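Local coordinates for penaeus monodon metallodensovirus major capsid protein (Penaeus monodon metallodensovirus, PDB 6WH7) that forms the icosahedral capsid of a shrimp densovirus, sixty copies assembling into the protein shell that presumably encloses the viral genome, at residues 67-73 / 288-294. Numbering follows the deposited sequence.
Sequences RNFVNIR and NAQFTLE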
ATOM      1  N   ARG A  67      58.073  10.784 -74.778  1.00 14.62           N
ATOM      2  CA  ARG A  67      57.083  10.028 -75.522  1.00 14.62           C
ATOM      3  C   ARG A  67      57.525   9.877 -76.965  1.00 14.62           C
ATOM      4  O   ARG A  67      58.141  10.777 -77.539  1.00 14.62           O
ATOM      5  CB  ARG A  67      55.716  10.685 -75.446  1.00 14.91           C
ATOM      6  CG  ARG A  67      54.640   9.970 -76.203  1.00 14.91           C
ATOM      7  CD  ARG A  67      53.300  10.590 -75.934  1.00 14.91           C
ATOM      8  NE  ARG A  67      53.258  11.999 -76.288  1.00 14.91           N
ATOM      9  CZ  ARG A  67      53.256  12.979 -75.398  1.00 14.91           C
ATOM     10  NH1 ARG A  67      53.283  12.695 -74.108  1.00 14.91           N
ATOM     11  NH2 ARG A  67      53.218  14.237 -75.794  1.00 14.91           N
ATOM     12  N   ASN A  68      57.206   8.727 -77.539  1.00 14.47           N
ATOM     13  CA  ASN A  68      57.779   8.291 -78.793  1.00 14.47           C
ATOM     14  C   ASN A  68      56.798   7.353 -79.474  1.00 14.47           C
ATOM     15  O   ASN A  68      56.071   6.615 -78.809  1.00 14.47           O
ATOM     16  CB  ASN A  68      59.112   7.596 -78.513  1.00 16.18           C
ATOM     17  CG  ASN A  68      59.831   7.213 -79.745  1.00 16.18           C
ATOM     18  OD1 ASN A  68      59.730   7.882 -80.764  1.00 16.18           O
ATOM     19  ND2 ASN A  68      60.548   6.108 -79.682  1.00 16.18           N
ATOM     20  N   PHE A  69      56.777   7.377 -80.800  1.00 14.83           N
ATOM     21  CA  PHE A  69      56.095   6.347 -81.567  1.00 14.83           C
ATOM     22  C   PHE A  69      57.104   5.308 -82.020  1.00 14.83           C
ATOM     23  O   PHE A  69      58.214   5.644 -82.432  1.00 14.83           O
ATOM     24  CB  PHE A  69      55.372   6.906 -82.790  1.00 14.92           C
ATOM     25  CG  PHE A  69      54.200   7.767 -82.468  1.00 14.92           C
ATOM     26  CD1 PHE A  69      52.998   7.204 -82.107  1.00 14.92           C
ATOM     27  CD2 PHE A  69      54.283   9.134 -82.571  1.00 14.92           C
ATOM     28  CE1 PHE A  69      51.919   7.986 -81.829  1.00 14.92           C
ATOM     29  CE2 PHE A  69      53.204   9.918 -82.296  1.00 14.92           C
ATOM     30  CZ  PHE A  69      52.021   9.344 -81.925  1.00 14.92           C
ATOM     31  N   VAL A  70      56.709   4.046 -81.948  1.00 15.76           N
ATOM     32  CA  VAL A  70      57.564   2.933 -82.324  1.00 15.76           C
ATOM     33  C   VAL A  70      56.897   2.185 -83.463  1.00 15.76           C
ATOM     34  O   VAL A  70      55.708   1.870 -83.388  1.00 15.76           O
ATOM     35  CB  VAL A  70      57.824   1.995 -81.135  1.00 15.29           C
ATOM     36  CG1 VAL A  70      58.673   0.831 -81.568  1.00 15.29           C
ATOM     37  CG2 VAL A  70      58.479   2.745 -80.007  1.00 15.29           C
ATOM     38  N   ASN A  71      57.660   1.911 -84.514  1.00 18.04           N
ATOM     39  CA  ASN A  71      57.219   1.086 -85.632  1.00 18.04           C
ATOM     40  C   ASN A  71      58.124  -0.129 -85.709  1.00 18.04           C
ATOM     41  O   ASN A  71      59.306  -0.008 -86.037  1.00 18.04           O
ATOM     42  CB  ASN A  71      57.254   1.869 -86.939  1.00 20.61           C
ATOM     43  CG  ASN A  71      56.093   2.804 -87.081  1.00 20.61           C
ATOM     44  OD1 ASN A  71      54.997   2.518 -86.622  1.00 20.61           O
ATOM     45  ND2 ASN A  71      56.335   3.955 -87.677  1.00 20.61           N
ATOM     46  N   ILE A  72      57.570  -1.297 -85.418  1.00 20.00           N
ATOM     47  CA  ILE A  72      58.301  -2.551 -85.496  1.00 20.00           C
ATOM     48  C   ILE A  72      57.921  -3.234 -86.795  1.00 20.00           C
ATOM     49  O   ILE A  72      56.754  -3.579 -87.004  1.00 20.00           O
ATOM     50  CB  ILE A  72      58.001  -3.448 -84.290  1.00 17.95           C
ATOM     51  CG1 ILE A  72      58.533  -2.794 -83.025  1.00 17.95           C
ATOM     52  CG2 ILE A  72      58.625  -4.808 -84.476  1.00 17.95           C
ATOM     53  CD1 ILE A  72      58.107  -3.486 -81.797  1.00 17.95           C
ATOM     54  N   ARG A  73      58.896  -3.425 -87.674  1.00 23.29           N
ATOM     55  CA  ARG A  73      58.622  -3.987 -88.983  1.00 23.29           C
ATOM     56  C   ARG A  73      59.668  -5.020 -89.355  1.00 23.29           C
ATOM     57  O   ARG A  73      60.824  -4.944 -88.933  1.00 23.29           O
ATOM     58  CB  ARG A  73      58.576  -2.913 -90.060  1.00 27.74           C
ATOM     59  CG  ARG A  73      57.384  -2.017 -89.970  1.00 27.74           C
ATOM     60  CD  ARG A  73      57.377  -1.102 -91.145  1.00 27.74           C
ATOM     61  NE  ARG A  73      57.385  -1.887 -92.371  1.00 27.74           N
ATOM     62  CZ  ARG A  73      56.309  -2.454 -92.899  1.00 27.74           C
ATOM     63  NH1 ARG A  73      55.133  -2.326 -92.310  1.00 27.74           N
ATOM     64  NH2 ARG A  73      56.415  -3.155 -94.014  1.00 27.74           N
ATOM     65  N   ASN A 288      53.503  -6.377 -88.417  1.00 22.53           N
ATOM     66  CA  ASN A 288      54.126  -5.120 -88.064  1.00 22.53           C
ATOM     67  C   ASN A 288      53.318  -4.506 -86.939  1.00 22.53           C
ATOM     68  O   ASN A 288      52.146  -4.826 -86.749  1.00 22.53           O
ATOM     69  CB  ASN A 288      54.187  -4.190 -89.262  1.00 25.91           C
ATOM     70  CG  ASN A 288      54.832  -4.840 -90.451  1.00 25.91           C
ATOM     71  OD1 ASN A 288      56.038  -5.046 -90.488  1.00 25.91           O
ATOM     72  ND2 ASN A 288      54.021  -5.174 -91.440  1.00 25.91           N
ATOM     73  N   ALA A 289      53.955  -3.637 -86.176  1.00 18.56           N
ATOM     74  CA  ALA A 289      53.287  -3.048 -85.035  1.00 18.56           C
ATOM     75  C   ALA A 289      53.699  -1.599 -84.885  1.00 18.56           C
ATOM     76  O   ALA A 289      54.872  -1.261 -85.032  1.00 18.56           O
ATOM     77  CB  ALA A 289      53.603  -3.812 -83.750  1.00 17.45           C
ATOM     78  N   GLN A 290      52.719  -0.749 -84.623  1.00 16.46           N
ATOM     79  CA  GLN A 290      52.964   0.573 -84.086  1.00 16.46           C
ATOM     80  C   GLN A 290      52.397   0.641 -82.679  1.00 16.46           C
ATOM     81  O   GLN A 290      51.341   0.078 -82.394  1.00 16.46           O
ATOM     82  CB  GLN A 290      52.303   1.684 -84.891  1.00 17.49           C
ATOM     83  CG  GLN A 290      52.810   3.024 -84.424  1.00 17.49           C
ATOM     84  CD  GLN A 290      51.891   4.150 -84.716  1.00 17.49           C
ATOM     85  OE1 GLN A 290      50.779   3.945 -85.178  1.00 17.49           O
ATOM     86  NE2 GLN A 290      52.336   5.352 -84.446  1.00 17.49           N
ATOM     87  N   PHE A 291      53.090   1.357 -81.811  1.00 14.32           N
ATOM     88  CA  PHE A 291      52.554   1.696 -80.505  1.00 14.32           C
ATOM     89  C   PHE A 291      53.234   2.971 -80.045  1.00 14.32           C
ATOM     90  O   PHE A 291      54.115   3.507 -80.717  1.00 14.32           O
ATOM     91  CB  PHE A 291      52.738   0.544 -79.516  1.00 14.19           C
ATOM     92  CG  PHE A 291      54.133   0.026 -79.450  1.00 14.19           C
ATOM     93  CD1 PHE A 291      55.052   0.571 -78.585  1.00 14.19           C
ATOM     94  CD2 PHE A 291      54.527  -1.002 -80.270  1.00 14.19           C
ATOM     95  CE1 PHE A 291      56.323   0.095 -78.541  1.00 14.19           C
ATOM     96  CE2 PHE A 291      55.791  -1.476 -80.225  1.00 14.19           C
ATOM     97  CZ  PHE A 291      56.691  -0.933 -79.358  1.00 14.19           C
ATOM     98  N   THR A 292      52.811   3.459 -78.891  1.00 13.64           N
ATOM     99  CA  THR A 292      53.374   4.656 -78.297  1.00 13.64           C
ATOM    100  C   THR A 292      54.283   4.246 -77.152  1.00 13.64           C
ATOM    101  O   THR A 292      53.892   3.442 -76.303  1.00 13.64           O
ATOM    102  CB  THR A 292      52.270   5.583 -77.799  1.00 14.04           C
ATOM    103  OG1 THR A 292      51.408   5.910 -78.889  1.00 14.04           O
ATOM    104  CG2 THR A 292      52.854   6.851 -77.251  1.00 14.04           C
ATOM    105  N   LEU A 293      55.492   4.778 -77.142  1.00 13.63           N
ATOM    106  CA  LEU A 293      56.445   4.532 -76.072  1.00 13.63           C
ATOM    107  C   LEU A 293      56.522   5.779 -75.210  1.00 13.63           C
ATOM    108  O   LEU A 293      57.010   6.818 -75.657  1.00 13.63           O
ATOM    109  CB  LEU A 293      57.815   4.166 -76.629  1.00 13.39           C
ATOM    110  CG  LEU A 293      58.891   3.984 -75.569  1.00 13.39           C
ATOM    111  CD1 LEU A 293      58.532   2.838 -74.668  1.00 13.39           C
ATOM    112  CD2 LEU A 293      60.227   3.754 -76.211  1.00 13.39           C
ATOM    113  N   GLU A 294      56.031   5.679 -73.984  1.00 13.31           N
ATOM    114  CA  GLU A 294      56.212   6.706 -72.972  1.00 13.31           C
ATOM    115  C   GLU A 294      57.128   6.165 -71.891  1.00 13.31           C
ATOM    116  O   GLU A 294      56.768   5.219 -71.189  1.00 13.31           O
ATOM    117  CB  GLU A 294      54.881   7.134 -72.364  1.00 16.04           C
ATOM    118  CG  GLU A 294      54.034   7.995 -73.247  1.00 16.04           C
ATOM    119  CD  GLU A 294      52.725   8.356 -72.594  1.00 16.04           C
ATOM    120  OE1 GLU A 294      52.365   7.706 -71.593  1.00 16.04           O
ATOM    121  OE2 GLU A 294      52.069   9.306 -73.055  1.00 16.04           O
TER
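Six backbone hydrogen bonds join segments 67-73 and 288-294, of strands 59-75 and 287-302, as an antiparallel pair (151° between segment directions). Asn68, Val70 and Ile72 each use both N and O, toward Leu293, Phe291 and Ala289. Val70 N to Phe291 O (2.9 Å, 171° at the hydrogen) is close to linear, Leu293 N to Asn68 O very short (2.5 Å), and Asn68 N to Leu293 O (2.7 Å, 124°) weak. The backbone of Asn288, Gln290, Thr292 and Glu294 bonds to strand 118-135, making 287-302 an inner strand.

On one face, Val70 CB lies 3.8 Å from the Phe291 ring centroid, a CH-pi contact, and Ile72 CD1 meets the ring edge at Phe291 CE2 (3.4 Å); Met157 and Leu273 of the other sheet cover this face, consistent with the parvoviral jelly-roll core. On the opposite face, Arg67 NH1 and Glu294 OE2 form a long salt bridge (3.8 Å), and Glu294 OE2 also accepts a weak hydrogen bond from Thr50 N of a third subunit. The backbone of 288-294 is thus paired on both sides within the sheet, Arg67 O turns to Tyr94 OH, and Arg67 NH2 and Thr292 OG1 hydrogen-bond to Ser202 O and Tyr210 OH of a second subunit.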